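Local atomic coordinates of negative regulator of ofd1 (Schizosaccharomyces pombe, PDB entry 3QTM), a protein that is required for correct translation termination and inhibits Ofd1 directly, probably thereby protecting the N-terminal transcription factor domain of Sre1 from degradation when oxygen is absent. Residues L219-D224 with L233-A238; T227-K232 with Y283-S288. All coordinates share one frame; numbering follows the deposited sequence.

Helix 229-254 is held from two flanks. In interaction 1 its second turn meets the end of helix 213-220, which precedes it; in interaction 2 its first turn meets the end of helix 262-285, which follows it. The two contacts have centres 10 Å apart, and their segments alternate along the chain: 219-224, 227-232, 233-238, 283-288. They also touch directly, for Leu233 CD1 packs 3.5 Å from Asp286 CB. Three consecutive helices of the C-terminal family region are thereby joined, a worked case of a helix packing against its neighbours in the chain and consistent with the tetratricopeptide-like character of the family.

Interaction 1: residues L219-D224 with L233-A238; sequences LKSVVD and LIAQEA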
loop_
_atom_site.group_PDB
_atom_site.type_symbol
_atom_site.label_atom_id
_atom_site.label_comp_id
_atom_site.label_asym_id
_atom_site.label_seq_id
_atom_site.Cartn_x
_atom_site.Cartn_y
_atom_site.Cartn_z
ATOM N N LEU A 219 0.148 9.023 -3.342
ATOM C CA LEU A 219 0.550 10.391 -3.616
ATOM C C LEU A 219 0.170 11.315 -2.478
ATOM O O LEU A 219 0.966 12.151 -2.067
ATOM C CB LEU A 219 -0.058 10.897 -4.934
ATOM C CG LEU A 219 0.506 10.266 -6.209
ATOM C CD1 LEU A 219 -0.322 10.640 -7.443
ATOM C CD2 LEU A 219 1.965 10.676 -6.388
ATOM N N LYS A 220 -1.041 11.167 -1.952
ATOM C CA LYS A 220 -1.463 12.047 -0.871
ATOM C C LYS A 220 -0.605 11.887 0.391
ATOM O O LYS A 220 -0.420 12.841 1.147
ATOM C CB LYS A 220 -2.946 11.864 -0.536
ATOM C CG LYS A 220 -3.462 12.923 0.448
ATOM C CD LYS A 220 -4.964 12.832 0.701
ATOM C CE LYS A 220 -5.722 12.645 -0.604
ATOM N NZ LYS A 220 -7.009 13.380 -0.620
ATOM N N SER A 221 -0.078 10.689 0.619
ATOM C CA SER A 221 0.689 10.440 1.839
ATOM C C SER A 221 1.993 11.243 1.885
ATOM O O SER A 221 2.666 11.286 2.909
ATOM C CB SER A 221 0.982 8.944 2.015
ATOM O OG SER A 221 2.013 8.511 1.154
ATOM N N VAL A 222 2.341 11.873 0.773
ATOM C CA VAL A 222 3.602 12.595 0.674
ATOM C C VAL A 222 3.482 13.903 -0.120
ATOM O O VAL A 222 4.475 14.405 -0.639
ATOM C CB VAL A 222 4.722 11.698 0.068
ATOM C CG1 VAL A 222 4.973 10.484 0.949
ATOM C CG2 VAL A 222 4.359 11.254 -1.342
ATOM N N VAL A 223 2.270 14.457 -0.191
ATOM C CA VAL A 223 2.032 15.728 -0.887
ATOM C C VAL A 223 2.865 16.872 -0.322
ATOM O O VAL A 223 3.528 17.588 -1.072
ATOM C CB VAL A 223 0.542 16.166 -0.855
ATOM C CG1 VAL A 223 -0.289 15.264 -1.725
ATOM C CG2 VAL A 223 0.006 16.195 0.571
ATOM N N ASP A 224 2.811 17.055 0.992
ATOM C CA ASP A 224 3.629 18.066 1.644
ATOM C C ASP A 224 5.042 18.026 1.058
ATOM O O ASP A 224 5.754 17.037 1.226
ATOM C CB ASP A 224 3.674 17.820 3.152
ATOM C CG ASP A 224 4.629 18.761 3.872
ATOM O OD1 ASP A 224 5.225 19.635 3.207
ATOM O OD2 ASP A 224 4.789 18.626 5.105
ATOM N N LEU A 233 10.101 8.586 -1.582
ATOM C CA LEU A 233 10.600 7.452 -2.349
ATOM C C LEU A 233 9.717 6.221 -2.237
ATOM O O LEU A 233 9.377 5.590 -3.241
ATOM C CB LEU A 233 12.013 7.084 -1.894
ATOM C CG LEU A 233 13.158 7.682 -2.694
ATOM C CD1 LEU A 233 14.503 7.315 -2.061
ATOM C CD2 LEU A 233 13.061 7.175 -4.131
ATOM N N ILE A 234 9.369 5.856 -1.008
ATOM C CA ILE A 234 8.551 4.673 -0.785
ATOM C C ILE A 234 7.209 4.794 -1.515
ATOM O O ILE A 234 6.772 3.860 -2.191
ATOM C CB ILE A 234 8.302 4.415 0.723
ATOM C CG1 ILE A 234 9.644 4.293 1.469
ATOM C CG2 ILE A 234 7.419 3.169 0.902
ATOM C CD1 ILE A 234 9.518 3.976 2.953
ATOM N N ALA A 235 6.569 5.953 -1.369
ATOM C CA ALA A 235 5.301 6.255 -2.043
ATOM C C ALA A 235 5.420 6.227 -3.580
ATOM O O ALA A 235 4.591 5.627 -4.266
ATOM C CB ALA A 235 4.775 7.625 -1.577
ATOM N N GLN A 236 6.446 6.888 -4.108
ATOM C CA GLN A 236 6.632 6.970 -5.556
ATOM C C GLN A 236 6.975 5.603 -6.144
ATOM O O GLN A 236 6.520 5.269 -7.234
ATOM C CB GLN A 236 7.696 8.008 -5.927
ATOM C CG GLN A 236 7.306 9.457 -5.642
ATOM C CD GLN A 236 6.183 9.976 -6.545
ATOM O OE1 GLN A 236 5.694 9.275 -7.439
ATOM N NE2 GLN A 236 5.771 11.211 -6.308
ATOM N N GLU A 237 7.756 4.805 -5.415
ATOM C CA GLU A 237 8.016 3.420 -5.822
ATOM C C GLU A 237 6.727 2.599 -5.936
ATOM O O GLU A 237 6.585 1.771 -6.849
ATOM C CB GLU A 237 8.982 2.729 -4.856
ATOM C CG GLU A 237 10.380 3.333 -4.811
ATOM C CD GLU A 237 11.308 2.740 -5.853
ATOM O OE1 GLU A 237 10.818 2.352 -6.936
ATOM O OE2 GLU A 237 12.530 2.653 -5.587
ATOM N N ALA A 238 5.794 2.809 -5.008
ATOM C CA ALA A 238 4.519 2.092 -5.060
ATOM C C ALA A 238 3.685 2.596 -6.244
ATOM O O ALA A 238 2.975 1.831 -6.896
ATOM C CB ALA A 238 3.742 2.249 -3.752
#
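Where the end of helix 213-220 passes helix 229-254, the backbones approach most closely at Leu219 and Ala235, whose CA atoms are 6.5 Å apart. The two helices form a roughly antiparallel helical hairpin, in keeping with the tetratricopeptide-like character of the family, with only eight residues between the two segments. The pairing is mostly apolar and buried, and no hydrogen bond spans it. At its centre the methyl of Ala235 faces both branches of Val222, with CB 3.7 Å from Val222 CG2 and 3.8 Å from CG1, so that a small side chain is seated against a forked one. Val222 has left the helix, yet its amide N still bonds to Leu219 O at 3.2 Å. Its CB points toward helix 229-254. Ser221 comes to the same methyl with its hydroxyl, OG lying 4.0 Å from Ala235 CB. The polar need of that buried oxygen is met within its own chain turn, by a hydrogen bond with Trp218 O, while Pro182 packs on both Ser221 and Val222. At the margin Gln236 bends at chi2 (-69°), its side chain crossing that of Leu219 at about a right angle. The Gln236 side chain also touches Thr278 and Ile282 of helix 262-285. Its amide meets a single leucine branch, Leu219 CD2, which stands 3.8 Å from Gln236 NE2 and 4.1 Å from OE1.

Interaction 2: residues T227-K232 with Y283-S288; sequences TPAYYK and YTLDKS
Leu285, at the end of helix 262-285, projects toward the first turn of helix 229-254 and there meets Ala229 and Lys232, one turn apart. The CA atoms of Ala229 and Leu285 are 6.1 Å from each other, a close approach consistent with the small alanine side chain at this point. Followed in order, the second segment first offers Tyr283, whose ring turns from this interface to stack with Trp279 and carries Lys287 CG over one face, 3.6 Å above the ring plane. Thr284 closes a local bond, its OG1 to Asn280 O. Leu285 then makes the whole of the contact on this side. With CG set beside the backbone N (chi1 -68°), its two methyls part company across the lysine: CD1 lies 3.9 Å from Lys232 CB, whereas CD2 lies 4.1 Å from Lys232 CD. CD2 also looks to Ala229 CB, at a looser 4.5 Å. The lysine is extended beyond CG and crosses the leucine at about a right angle, lending its hydrocarbon shaft to the packing while its NZ continues to a hydrogen bond with Pro225 O. Asp286 is the first residue to abandon helical angles, and its carboxylate forms a salt bridge with Arg291. Lys287 and Ser288 lead the chain away, with Ser288 OG hydrogen-bonded to Glu290 OE1. At the protein surface, then, the start of helix 229-254, with helix 213-220 against it from just before in the chain, abuts the finish of helix 262-285, and the chain runs on into helix 292-305.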
loop_
_atom_site.group_PDB
_atom_site.type_symbol
_atom_site.label_atom_id
_atom_site.label_comp_id
_atom_site.label_asym_id
_atom_site.label_seq_id
_atom_site.Cartn_x
_atom_site.Cartn_y
_atom_site.Cartn_z
ATOM N N THR A 227 7.879 16.787 3.073
ATOM C CA THR A 227 8.039 15.369 3.372
ATOM C C THR A 227 9.468 14.952 3.019
ATOM O O THR A 227 9.955 15.259 1.938
ATOM C CB THR A 227 7.021 14.500 2.582
ATOM O OG1 THR A 227 5.691 14.978 2.816
ATOM C CG2 THR A 227 7.114 13.030 2.999
ATOM N N PRO A 228 10.152 14.271 3.941
ATOM C CA PRO A 228 11.531 13.857 3.673
ATOM C C PRO A 228 11.609 12.989 2.427
ATOM O O PRO A 228 10.667 12.245 2.125
ATOM C CB PRO A 228 11.885 13.017 4.899
ATOM C CG PRO A 228 11.001 13.534 5.978
ATOM C CD PRO A 228 9.718 13.911 5.303
ATOM N N ALA A 229 12.729 13.082 1.719
ATOM C CA ALA A 229 12.927 12.332 0.492
ATOM C C ALA A 229 12.706 10.842 0.732
ATOM O O ALA A 229 12.085 10.151 -0.081
ATOM C CB ALA A 229 14.329 12.593 -0.065
ATOM N N TYR A 230 13.210 10.363 1.861
ATOM C CA TYR A 230 13.080 8.961 2.244
ATOM C C TYR A 230 11.642 8.435 2.120
ATOM O O TYR A 230 11.421 7.312 1.662
ATOM C CB TYR A 230 13.589 8.757 3.673
ATOM C CG TYR A 230 13.358 7.360 4.197
ATOM C CD1 TYR A 230 14.227 6.318 3.872
ATOM C CD2 TYR A 230 12.268 7.073 5.011
ATOM C CE1 TYR A 230 14.013 5.019 4.348
ATOM C CE2 TYR A 230 12.042 5.786 5.482
ATOM C CZ TYR A 230 12.916 4.764 5.154
ATOM O OH TYR A 230 12.689 3.489 5.631
ATOM N N TYR A 231 10.667 9.239 2.532
ATOM C CA TYR A 231 9.265 8.808 2.466
ATOM C C TYR A 231 8.643 9.001 1.088
ATOM O O TYR A 231 7.865 8.159 0.638
ATOM C CB TYR A 231 8.419 9.476 3.560
ATOM C CG TYR A 231 8.910 9.115 4.950
ATOM C CD1 TYR A 231 8.676 7.851 5.481
ATOM C CD2 TYR A 231 9.635 10.028 5.714
ATOM C CE1 TYR A 231 9.138 7.502 6.743
ATOM C CE2 TYR A 231 10.106 9.697 6.982
ATOM C CZ TYR A 231 9.850 8.431 7.492
ATOM O OH TYR A 231 10.307 8.090 8.741
ATOM N N LYS A 232 8.980 10.104 0.422
ATOM C CA LYS A 232 8.521 10.320 -0.945
ATOM C C LYS A 232 8.916 9.133 -1.825
ATOM O O LYS A 232 8.163 8.715 -2.691
ATOM C CB LYS A 232 9.111 11.601 -1.515
ATOM C CG LYS A 232 8.671 12.865 -0.833
ATOM C CD LYS A 232 9.302 14.063 -1.512
ATOM C CE LYS A 232 8.942 15.369 -0.828
ATOM N NZ LYS A 232 9.538 16.522 -1.558
ATOM N N TYR A 283 14.281 9.240 -9.667
ATOM C CA TYR A 283 15.695 9.440 -9.974
ATOM C C TYR A 283 16.183 10.780 -9.443
ATOM O O TYR A 283 17.333 10.910 -9.036
ATOM C CB TYR A 283 15.943 9.323 -11.483
ATOM C CG TYR A 283 17.396 9.155 -11.889
ATOM C CD1 TYR A 283 18.166 8.107 -11.386
ATOM C CD2 TYR A 283 17.990 10.024 -12.800
ATOM C CE1 TYR A 283 19.477 7.933 -11.768
ATOM C CE2 TYR A 283 19.311 9.857 -13.188
ATOM C CZ TYR A 283 20.049 8.808 -12.668
ATOM O OH TYR A 283 21.360 8.631 -13.044
ATOM N N THR A 284 15.302 11.773 -9.428
ATOM C CA THR A 284 15.645 13.070 -8.847
ATOM C C THR A 284 15.740 13.012 -7.323
ATOM O O THR A 284 16.441 13.813 -6.696
ATOM C CB THR A 284 14.614 14.144 -9.214
ATOM O OG1 THR A 284 14.533 14.265 -10.639
ATOM C CG2 THR A 284 15.016 15.484 -8.610
ATOM N N LEU A 285 15.022 12.070 -6.723
ATOM C CA LEU A 285 14.994 11.945 -5.264
ATOM C C LEU A 285 16.191 11.151 -4.748
ATOM O O LEU A 285 16.857 11.552 -3.796
ATOM C CB LEU A 285 13.691 11.281 -4.809
ATOM C CG LEU A 285 12.432 12.116 -5.021
ATOM C CD1 LEU A 285 11.163 11.267 -4.841
ATOM C CD2 LEU A 285 12.443 13.321 -4.077
ATOM N N ASP A 286 16.438 10.009 -5.378
ATOM C CA ASP A 286 17.555 9.142 -5.024
ATOM C C ASP A 286 18.326 8.803 -6.296
ATOM O O ASP A 286 18.181 7.708 -6.857
ATOM C CB ASP A 286 17.060 7.858 -4.357
ATOM C CG ASP A 286 18.192 6.894 -4.031
ATOM O OD1 ASP A 286 19.165 7.326 -3.376
ATOM O OD2 ASP A 286 18.111 5.706 -4.425
ATOM N N LYS A 287 19.133 9.754 -6.754
ATOM C CA LYS A 287 19.880 9.579 -7.989
ATOM C C LYS A 287 20.960 8.529 -7.805
ATOM O O LYS A 287 21.987 8.773 -7.167
ATOM C CB LYS A 287 20.480 10.907 -8.453
ATOM C CG LYS A 287 21.047 10.856 -9.861
ATOM C CD LYS A 287 21.650 12.183 -10.264
ATOM C CE LYS A 287 22.468 12.031 -11.536
ATOM N NZ LYS A 287 23.035 13.335 -11.981
ATOM N N SER A 288 20.714 7.348 -8.353
ATOM C CA SER A 288 21.647 6.246 -8.223
ATOM C C SER A 288 21.704 5.500 -9.545
ATOM O O SER A 288 20.668 5.263 -10.166
ATOM C CB SER A 288 21.221 5.317 -7.089
ATOM O OG SER A 288 22.359 4.744 -6.463
#